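Local coordinates for conserved domain protein (Bacillus anthracis, PDB 3FBQ) that is of unknown function but is built mostly of antiparallel beta sheets, with regions belonging to two uncharacterised families of the E-set clan, at residues Gly51-Ile56 / Thr103-Asp108; Asp113-Arg118 / Val143-Ser148; Glu212-Ser217 / Arg225-Phe230. All coordinates share one frame; numbering follows the deposited sequence.

In the fold
The three contacts follow one another along the chain in series. Contact 1 joins strands 53-62 and 97-106 in a five-stranded antiparallel sheet, and contact 2 lies at the open end of the hairpin 114-126/131-144 in a three-stranded sheet packed against it; their centres are about 9 Å apart, with Leu54 and Ile56 meeting Phe117. Contact 3 belongs to a separate eight-stranded sheet in the later part of the chain. Its centre is about 11 Å from that of contact 1, which it touches through Thr105 and Asn214, and about 19 Å from that of contact 2, which it does not touch. Contact 1 thus lies between the other two, where the two halves of the protein meet.

Contact 1. Residues Gly51-Ile56 / Thr103-Asp108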
loop_
_atom_site.group_PDB
_atom_site.type_symbol
_atom_site.label_atom_id
_atom_site.label_comp_id
_atom_site.label_asym_id
_atom_site.label_seq_id
_atom_site.Cartn_x
_atom_site.Cartn_y
_atom_site.Cartn_z
ATOM N N GLY A 51 -25.400 -6.046 4.953
ATOM C CA GLY A 51 -25.845 -4.740 5.439
ATOM C C GLY A 51 -24.798 -4.150 6.376
ATOM O O GLY A 51 -24.609 -2.906 6.446
ATOM N N ARG A 52 -24.097 -5.025 7.097
ATOM C CA ARG A 52 -23.113 -4.531 8.027
ATOM C C ARG A 52 -21.748 -4.765 7.450
ATOM O O ARG A 52 -20.888 -3.888 7.509
ATOM C CB ARG A 52 -23.217 -5.202 9.402
ATOM C CG ARG A 52 -22.059 -4.890 10.387
ATOM C CD ARG A 52 -21.696 -3.381 10.630
ATOM N NE ARG A 52 -22.891 -2.583 10.896
ATOM C CZ ARG A 52 -22.927 -1.247 10.992
ATOM N NH1 ARG A 52 -24.062 -0.632 11.215
ATOM N NH2 ARG A 52 -21.837 -0.508 10.888
ATOM N N THR A 53 -21.537 -5.989 6.949
ATOM C CA THR A 53 -20.219 -6.385 6.514
ATOM C C THR A 53 -20.266 -6.925 5.061
ATOM O O THR A 53 -21.298 -7.461 4.612
ATOM C CB THR A 53 -19.388 -7.196 7.601
ATOM O OG1 THR A 53 -18.725 -8.275 6.967
ATOM C CG2 THR A 53 -20.177 -7.763 8.747
ATOM N N LEU A 54 -19.205 -6.694 4.285
ATOM C CA LEU A 54 -19.179 -7.106 2.896
ATOM C C LEU A 54 -18.077 -8.131 2.774
ATOM O O LEU A 54 -16.962 -7.905 3.250
ATOM C CB LEU A 54 -18.883 -5.920 2.038
ATOM C CG LEU A 54 -18.395 -6.233 0.630
ATOM C CD1 LEU A 54 -19.526 -6.597 -0.371
ATOM C CD2 LEU A 54 -17.546 -5.021 0.134
ATOM N N SER A 55 -18.397 -9.294 2.227
ATOM C CA SER A 55 -17.416 -10.336 2.179
ATOM C C SER A 55 -17.341 -10.724 0.754
ATOM O O SER A 55 -18.344 -10.766 0.016
ATOM C CB SER A 55 -17.713 -11.534 3.079
ATOM O OG SER A 55 -18.548 -11.177 4.186
ATOM N N ILE A 56 -16.108 -10.956 0.355
ATOM C CA ILE A 56 -15.759 -11.167 -1.011
ATOM C C ILE A 56 -14.781 -12.328 -1.115
ATOM O O ILE A 56 -13.917 -12.537 -0.234
ATOM C CB ILE A 56 -15.140 -9.873 -1.484
ATOM C CG1 ILE A 56 -16.086 -9.254 -2.444
ATOM C CG2 ILE A 56 -13.585 -9.945 -1.883
ATOM C CD1 ILE A 56 -15.485 -8.031 -2.952
ATOM N N THR A 103 -12.908 -9.203 3.763
ATOM C CA THR A 103 -14.052 -8.883 4.576
ATOM C C THR A 103 -13.944 -7.421 4.961
ATOM O O THR A 103 -12.945 -7.053 5.513
ATOM C CB THR A 103 -13.840 -9.687 5.869
ATOM O OG1 THR A 103 -14.424 -10.952 5.681
ATOM C CG2 THR A 103 -14.389 -9.047 7.124
ATOM N N THR A 104 -14.944 -6.579 4.736
ATOM C CA THR A 104 -14.886 -5.227 5.322
ATOM C C THR A 104 -16.165 -4.854 6.112
ATOM O O THR A 104 -17.276 -5.129 5.672
ATOM C CB THR A 104 -14.559 -4.204 4.251
ATOM O OG1 THR A 104 -13.457 -4.702 3.499
ATOM C CG2 THR A 104 -14.181 -2.861 4.856
ATOM N N THR A 105 -15.994 -4.248 7.279
ATOM C CA THR A 105 -17.103 -3.853 8.107
ATOM C C THR A 105 -17.125 -2.332 8.223
ATOM O O THR A 105 -16.147 -1.738 8.686
ATOM C CB THR A 105 -16.994 -4.534 9.498
ATOM O OG1 THR A 105 -16.984 -5.934 9.243
ATOM C CG2 THR A 105 -18.188 -4.274 10.332
ATOM N N HIS A 106 -18.216 -1.702 7.813
ATOM C CA HIS A 106 -18.300 -0.276 7.952
ATOM C C HIS A 106 -18.877 0.070 9.377
ATOM O O HIS A 106 -19.421 -0.823 10.038
ATOM C CB HIS A 106 -19.128 0.265 6.819
ATOM C CG HIS A 106 -20.596 0.147 7.060
ATOM N ND1 HIS A 106 -21.351 -0.890 6.566
ATOM C CD2 HIS A 106 -21.447 0.930 7.760
ATOM C CE1 HIS A 106 -22.607 -0.736 6.937
ATOM N NE2 HIS A 106 -22.695 0.367 7.655
ATOM N N HIS A 107 -18.688 1.301 9.872
ATOM C CA HIS A 107 -19.227 1.735 11.191
ATOM C C HIS A 107 -20.117 2.967 11.045
ATOM O O HIS A 107 -20.162 3.879 11.864
ATOM C CB HIS A 107 -18.122 1.967 12.213
ATOM C CG HIS A 107 -17.172 0.832 12.294
ATOM N ND1 HIS A 107 -15.799 0.990 12.185
ATOM C CD2 HIS A 107 -17.394 -0.499 12.406
ATOM C CE1 HIS A 107 -15.219 -0.193 12.272
ATOM N NE2 HIS A 107 -16.169 -1.114 12.376
ATOM N N ASP A 108 -20.815 2.981 9.937
ATOM C CA ASP A 108 -21.925 3.833 9.763
ATOM C C ASP A 108 -22.977 3.254 10.740
ATOM O O ASP A 108 -23.204 2.037 10.791
ATOM C CB ASP A 108 -22.306 3.737 8.301
ATOM C CG ASP A 108 -23.529 4.500 7.964
ATOM O OD1 ASP A 108 -24.085 5.196 8.873
ATOM O OD2 ASP A 108 -23.942 4.394 6.759
#
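Arg52 reaches across from just before strand 53-62 to the end of strand 97-106 and the loop after it, where its side chain meets Thr105, His106 and Asp108 in turn. CG is anti to the backbone N (chi1 171°), and bends at chi2 and chi3 follow. CG lies 3.9 Å from Thr105 CG2, and CD passes the same methyl at 3.6 Å, the two side chains crossing at about a right angle. NE hydrogen-bonds to the hydroxyl of Tyr179, on strand 175-184 of the eight-stranded sheet. The two terminal nitrogens then close on backbone oxygens near the guanidinium plane. NH1 (2.8 Å) and NH2 (2.9 Å) both donate to Asp108 O, an end-on grip on one carbonyl. NH2 has a second acceptor in His106 O at 2.6 Å, approached from above the carbonyl plane. One face of the guanidinium stacks on the His106 imidazole, centres 4.2 Å apart and planes at 28°, with NH2 offset toward the ring's rim. The same ring nitrogen that lies under the guanidinium, NE2, hydrogen-bonds to Asn110 O, and Gly51 O sits at the ring edge by CE1. The carbonyl bonds and the stack together should fix the rotation of the guanidinium. Farther along, Leu54 and Thr104 form a hydrogen-bonded pair, with Leu54 N to Thr104 O at 2.8 Å and a matching return bond. Thr53 with Thr105 and Ser55 with Thr103 are the non-hydrogen-bonded pairs on either side; in the first, Thr105 OG1 lies 3.2 Å from Thr53 CB. Leu54 and Thr104 share a face and pack on Leu76 of the three-stranded sheet. This is regular antiparallel pairing within one sheet of a beta sandwich, consistent with the immunoglobulin-like folds of the E-set clan, finished by an arginine that binds the chain leaving the strand.

Contact 2. Residues Asp113-Arg118 / Val143-Ser148; sequences DKVNFR and VKSMDS
Asp113 and Ser145 meet at the open end of a beta hairpin, strands 114-126 and 131-144, which supplies two of the three strands of its antiparallel sheet. Asp113 O accepts the Ser145 backbone N at 2.7 Å, nearly along the C=O axis, just past the last paired residue of the second strand. The Ser145 hydroxyl has its own partners, Lys112 O and Ser49 OG, which tie this end to strand 40-49 of the five-stranded sheet. Lys114 comes next, in a non-hydrogen-bonded pair with Lys144. Both lysines leave from the exposed face, and their NZ atoms stay 5.9 Å apart. Val115 pairs with Val143 through two backbone bonds, Val115 N to Val143 O at 2.8 Å and Val143 N to Val115 O at 2.7 Å. Their side chains share the inner face, where Val143 also packs on Leu54 and Val47 of the other sheet. One residue beyond Asn116, the end of the Phe117 ring lies near Val143, whose backbone N is at the ring's edge. Val143 CG1, set between its own backbone N and carbonyl carbon (chi1 69°), lies 3.9 Å from Val115 CB and 4.4 Å from Phe117 CE2.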
loop_
_atom_site.group_PDB
_atom_site.type_symbol
_atom_site.label_atom_id
_atom_site.label_comp_id
_atom_site.label_asym_id
_atom_site.label_seq_id
_atom_site.Cartn_x
_atom_site.Cartn_y
_atom_site.Cartn_z
ATOM N N ASP A 113 -28.152 -0.434 2.503
ATOM C CA ASP A 113 -28.866 -1.343 1.599
ATOM C C ASP A 113 -28.021 -1.673 0.366
ATOM O O ASP A 113 -27.928 -2.816 -0.034
ATOM C CB ASP A 113 -30.249 -0.792 1.233
ATOM C CG ASP A 113 -31.139 -0.578 2.470
ATOM O OD1 ASP A 113 -30.897 -1.157 3.567
ATOM O OD2 ASP A 113 -32.133 0.170 2.354
ATOM N N LYS A 114 -27.383 -0.668 -0.204
ATOM C CA LYS A 114 -26.412 -0.861 -1.276
ATOM C C LYS A 114 -25.029 -0.513 -0.726
ATOM O O LYS A 114 -24.878 0.501 -0.102
ATOM C CB LYS A 114 -26.801 0.001 -2.506
ATOM C CG LYS A 114 -27.967 -0.646 -3.307
ATOM C CD LYS A 114 -28.782 0.344 -4.173
ATOM C CE LYS A 114 -30.012 -0.358 -4.853
ATOM N NZ LYS A 114 -30.947 0.518 -5.720
ATOM N N VAL A 115 -24.042 -1.384 -0.895
ATOM C CA VAL A 115 -22.665 -1.063 -0.541
ATOM C C VAL A 115 -21.891 -0.846 -1.827
ATOM O O VAL A 115 -21.745 -1.774 -2.598
ATOM C CB VAL A 115 -21.932 -2.225 0.202
ATOM C CG1 VAL A 115 -20.442 -1.860 0.458
ATOM C CG2 VAL A 115 -22.590 -2.563 1.499
ATOM N N ASN A 116 -21.386 0.359 -2.044
ATOM C CA ASN A 116 -20.474 0.634 -3.146
ATOM C C ASN A 116 -19.062 0.410 -2.703
ATOM O O ASN A 116 -18.573 1.019 -1.745
ATOM C CB ASN A 116 -20.644 2.073 -3.612
ATOM C CG ASN A 116 -22.124 2.447 -3.769
ATOM O OD1 ASN A 116 -22.815 1.924 -4.668
ATOM N ND2 ASN A 116 -22.629 3.368 -2.905
ATOM N N PHE A 117 -18.343 -0.457 -3.366
ATOM C CA PHE A 117 -16.963 -0.607 -2.883
ATOM C C PHE A 117 -15.945 -0.584 -4.010
ATOM O O PHE A 117 -16.357 -0.722 -5.161
ATOM C CB PHE A 117 -16.854 -1.866 -2.052
ATOM C CG PHE A 117 -17.110 -3.068 -2.836
ATOM C CD1 PHE A 117 -16.065 -3.744 -3.426
ATOM C CD2 PHE A 117 -18.436 -3.489 -3.076
ATOM C CE1 PHE A 117 -16.294 -4.883 -4.190
ATOM C CE2 PHE A 117 -18.705 -4.654 -3.854
ATOM C CZ PHE A 117 -17.620 -5.361 -4.392
ATOM N N ARG A 118 -14.656 -0.392 -3.694
ATOM C CA ARG A 118 -13.623 -0.546 -4.731
ATOM C C ARG A 118 -12.571 -1.417 -4.182
ATOM O O ARG A 118 -12.045 -1.189 -3.063
ATOM C CB ARG A 118 -12.991 0.771 -5.256
ATOM C CG ARG A 118 -13.978 1.953 -5.256
ATOM C CD ARG A 118 -14.094 2.845 -6.510
ATOM N NE ARG A 118 -12.907 3.670 -6.752
ATOM C CZ ARG A 118 -12.802 4.694 -7.623
ATOM N NH1 ARG A 118 -13.839 5.100 -8.373
ATOM N NH2 ARG A 118 -11.629 5.331 -7.743
ATOM N N VAL A 143 -22.933 -3.553 -4.310
ATOM C CA VAL A 143 -23.762 -4.735 -4.035
ATOM C C VAL A 143 -25.020 -4.414 -3.184
ATOM O O VAL A 143 -24.930 -3.681 -2.220
ATOM C CB VAL A 143 -22.940 -5.859 -3.328
ATOM C CG1 VAL A 143 -22.581 -5.427 -1.935
ATOM C CG2 VAL A 143 -23.715 -7.144 -3.263
ATOM N N LYS A 144 -26.160 -4.976 -3.575
ATOM C CA LYS A 144 -27.341 -4.991 -2.721
ATOM C C LYS A 144 -27.161 -5.947 -1.547
ATOM O O LYS A 144 -26.776 -7.103 -1.727
ATOM C CB LYS A 144 -28.582 -5.377 -3.529
ATOM C CG LYS A 144 -29.896 -4.986 -2.871
ATOM C CD LYS A 144 -31.061 -5.140 -3.835
ATOM C CE LYS A 144 -32.361 -5.404 -3.091
ATOM N NZ LYS A 144 -33.123 -4.149 -2.844
ATOM N N SER A 145 -27.444 -5.457 -0.345
ATOM C CA SER A 145 -27.337 -6.268 0.866
ATOM C C SER A 145 -28.484 -7.240 1.007
ATOM O O SER A 145 -29.616 -6.913 0.708
ATOM C CB SER A 145 -27.398 -5.361 2.076
ATOM O OG SER A 145 -26.304 -4.462 2.128
ATOM N N MET A 146 -28.217 -8.427 1.539
ATOM C CA MET A 146 -29.307 -9.239 2.031
ATOM C C MET A 146 -30.014 -8.469 3.160
ATOM O O MET A 146 -29.378 -7.679 3.843
ATOM C CB MET A 146 -28.917 -10.716 2.326
ATOM C CG MET A 146 -27.844 -11.055 3.340
ATOM S SD MET A 146 -27.413 -12.868 3.343
ATOM C CE MET A 146 -28.911 -13.256 2.619
ATOM N N ASP A 147 -31.340 -8.626 3.289
ATOM C CA ASP A 147 -32.111 -8.091 4.435
ATOM C C ASP A 147 -31.809 -8.768 5.745
ATOM O O ASP A 147 -31.605 -9.993 5.810
ATOM C CB ASP A 147 -33.604 -8.310 4.218
ATOM C CG ASP A 147 -34.284 -7.120 3.543
ATOM O OD1 ASP A 147 -34.110 -5.957 4.064
ATOM O OD2 ASP A 147 -34.980 -7.360 2.501
ATOM N N SER A 148 -31.817 -7.981 6.810
ATOM C CA SER A 148 -31.801 -8.560 8.139
ATOM C C SER A 148 -32.769 -7.867 9.118
ATOM O O SER A 148 -32.989 -6.650 9.030
ATOM C CB SER A 148 -30.416 -8.456 8.670
ATOM O OG SER A 148 -30.144 -7.095 8.693
#

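Contact 3. Residues Glu212-Ser217 / Arg225-Phe230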
loop_
_atom_site.group_PDB
_atom_site.type_symbol
_atom_site.label_atom_id
_atom_site.label_comp_id
_atom_site.label_asym_id
_atom_site.label_seq_id
_atom_site.Cartn_x
_atom_site.Cartn_y
_atom_site.Cartn_z
ATOM N N GLU A 212 -17.142 -14.682 14.702
ATOM C CA GLU A 212 -15.890 -14.029 14.385
ATOM C C GLU A 212 -16.037 -12.541 14.571
ATOM O O GLU A 212 -16.895 -11.970 13.952
ATOM C CB GLU A 212 -15.650 -14.253 12.902
ATOM C CG GLU A 212 -14.240 -14.522 12.564
ATOM C CD GLU A 212 -14.129 -15.418 11.349
ATOM O OE1 GLU A 212 -14.320 -14.903 10.187
ATOM O OE2 GLU A 212 -13.868 -16.638 11.584
ATOM N N GLY A 213 -15.194 -11.900 15.369
ATOM C CA GLY A 213 -15.230 -10.439 15.511
ATOM C C GLY A 213 -15.259 -9.745 14.145
ATOM O O GLY A 213 -14.860 -10.343 13.157
ATOM N N ASN A 214 -15.788 -8.521 14.091
ATOM C CA ASN A 214 -15.787 -7.683 12.895
ATOM C C ASN A 214 -15.044 -6.423 13.167
ATOM O O ASN A 214 -15.074 -5.523 12.326
ATOM C CB ASN A 214 -17.197 -7.250 12.504
ATOM C CG ASN A 214 -18.148 -8.402 12.438
ATOM O OD1 ASN A 214 -17.780 -9.505 11.990
ATOM N ND2 ASN A 214 -19.402 -8.168 12.888
ATOM N N GLY A 215 -14.435 -6.332 14.355
ATOM C CA GLY A 215 -13.617 -5.201 14.732
ATOM C C GLY A 215 -14.217 -4.390 15.858
ATOM O O GLY A 215 -15.434 -4.404 16.054
ATOM N N GLY A 216 -13.358 -3.664 16.581
ATOM C CA GLY A 216 -13.755 -2.724 17.618
ATOM C C GLY A 216 -13.167 -1.331 17.462
ATOM O O GLY A 216 -12.203 -1.108 16.720
ATOM N N SER A 217 -13.744 -0.401 18.213
ATOM C CA SER A 217 -13.503 1.011 18.127
ATOM C C SER A 217 -13.717 1.633 19.508
ATOM O O SER A 217 -14.586 1.181 20.254
ATOM C CB SER A 217 -14.557 1.607 17.232
ATOM O OG SER A 217 -14.118 1.584 15.913
ATOM N N ARG A 225 -16.652 -0.217 21.447
ATOM C CA ARG A 225 -17.776 -0.836 20.773
ATOM C C ARG A 225 -17.213 -1.882 19.846
ATOM O O ARG A 225 -16.204 -1.626 19.175
ATOM C CB ARG A 225 -18.559 0.190 19.976
ATOM C CG ARG A 225 -18.636 1.550 20.731
ATOM C CD ARG A 225 -19.711 2.468 20.202
ATOM N NE ARG A 225 -20.900 1.700 19.787
ATOM C CZ ARG A 225 -21.852 2.169 18.973
ATOM N NH1 ARG A 225 -21.748 3.408 18.488
ATOM N NH2 ARG A 225 -22.899 1.407 18.627
ATOM N N TRP A 226 -17.859 -3.059 19.827
ATOM C CA TRP A 226 -17.430 -4.219 19.056
ATOM C C TRP A 226 -18.631 -4.774 18.364
ATOM O O TRP A 226 -19.783 -4.471 18.702
ATOM C CB TRP A 226 -17.043 -5.370 19.995
ATOM C CG TRP A 226 -15.977 -5.184 20.964
ATOM C CD1 TRP A 226 -16.119 -4.902 22.302
ATOM C CD2 TRP A 226 -14.609 -5.357 20.734
ATOM N NE1 TRP A 226 -14.890 -4.845 22.910
ATOM C CE2 TRP A 226 -13.942 -5.107 21.954
ATOM C CE3 TRP A 226 -13.852 -5.647 19.594
ATOM C CZ2 TRP A 226 -12.549 -5.145 22.062
ATOM C CZ3 TRP A 226 -12.462 -5.677 19.688
ATOM C CH2 TRP A 226 -11.825 -5.425 20.905
ATOM N N SER A 227 -18.406 -5.704 17.459
ATOM C CA SER A 227 -19.500 -6.560 17.001
ATOM C C SER A 227 -18.963 -7.878 16.482
ATOM O O SER A 227 -17.784 -7.961 16.058
ATOM C CB SER A 227 -20.291 -5.860 15.931
ATOM O OG SER A 227 -19.716 -6.120 14.681
ATOM N N ALA A 228 -19.767 -8.939 16.521
ATOM C CA ALA A 228 -19.268 -10.213 16.005
ATOM C C ALA A 228 -20.324 -10.876 15.189
ATOM O O ALA A 228 -21.546 -10.607 15.353
ATOM C CB ALA A 228 -18.894 -11.077 17.095
ATOM N N THR A 229 -19.906 -11.784 14.318
ATOM C CA THR A 229 -20.937 -12.443 13.523
ATOM C C THR A 229 -20.969 -13.911 13.816
ATOM O O THR A 229 -19.932 -14.514 14.010
ATOM C CB THR A 229 -20.734 -12.153 12.049
ATOM O OG1 THR A 229 -20.416 -10.768 11.947
ATOM C CG2 THR A 229 -22.047 -12.471 11.209
ATOM N N PHE A 230 -22.165 -14.465 13.889
ATOM C CA PHE A 230 -22.290 -15.858 14.226
ATOM C C PHE A 230 -23.252 -16.568 13.281
ATOM O O PHE A 230 -23.999 -15.927 12.502
ATOM C CB PHE A 230 -22.791 -16.048 15.636
ATOM C CG PHE A 230 -22.072 -15.235 16.699
ATOM C CD1 PHE A 230 -21.232 -15.894 17.657
ATOM C CD2 PHE A 230 -22.281 -13.861 16.812
ATOM C CE1 PHE A 230 -20.614 -15.192 18.700
ATOM C CE2 PHE A 230 -21.637 -13.094 17.834
ATOM C CZ PHE A 230 -20.799 -13.773 18.791
#
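Trp226 lays its indole obliquely against Gly216, with CE3 3.5 Å from Gly216 CA, where the glycine carries no side chain to stand in the way. The same indole meets the ring of Tyr180 on the adjoining strand, planes about 25° apart. The other flat group, the Asn214 amide, lies by the hydroxyls of Ser227 and Thr229, its side chain crossing that of Thr229 at about a right angle. The backbones pair at both ends of the contact. Thr229 N donates to Glu212 O at 3.0 Å, and Ser217 N to Arg225 O at 2.9 Å. Between these hydrogen-bonded pairs, Glu212 to Ser217 is one residue longer than Arg225 to Thr229, as in a beta bulge, with Asn214 and Gly215 facing Ser227. Asn214 N bonds to Ser227 O at 2.9 Å. Arg225 NH2 makes a salt bridge with Glu167, and Glu212 OE1 bonds to Tyr21 OH. The hairpin 208-218/224-231 lies inside the eight-stranded sheet: strand 175-184 flanks 224-231, strand 196-203 flanks 208-218, and Gly216 and Ser217 pair antiparallel with a strand of the second subunit.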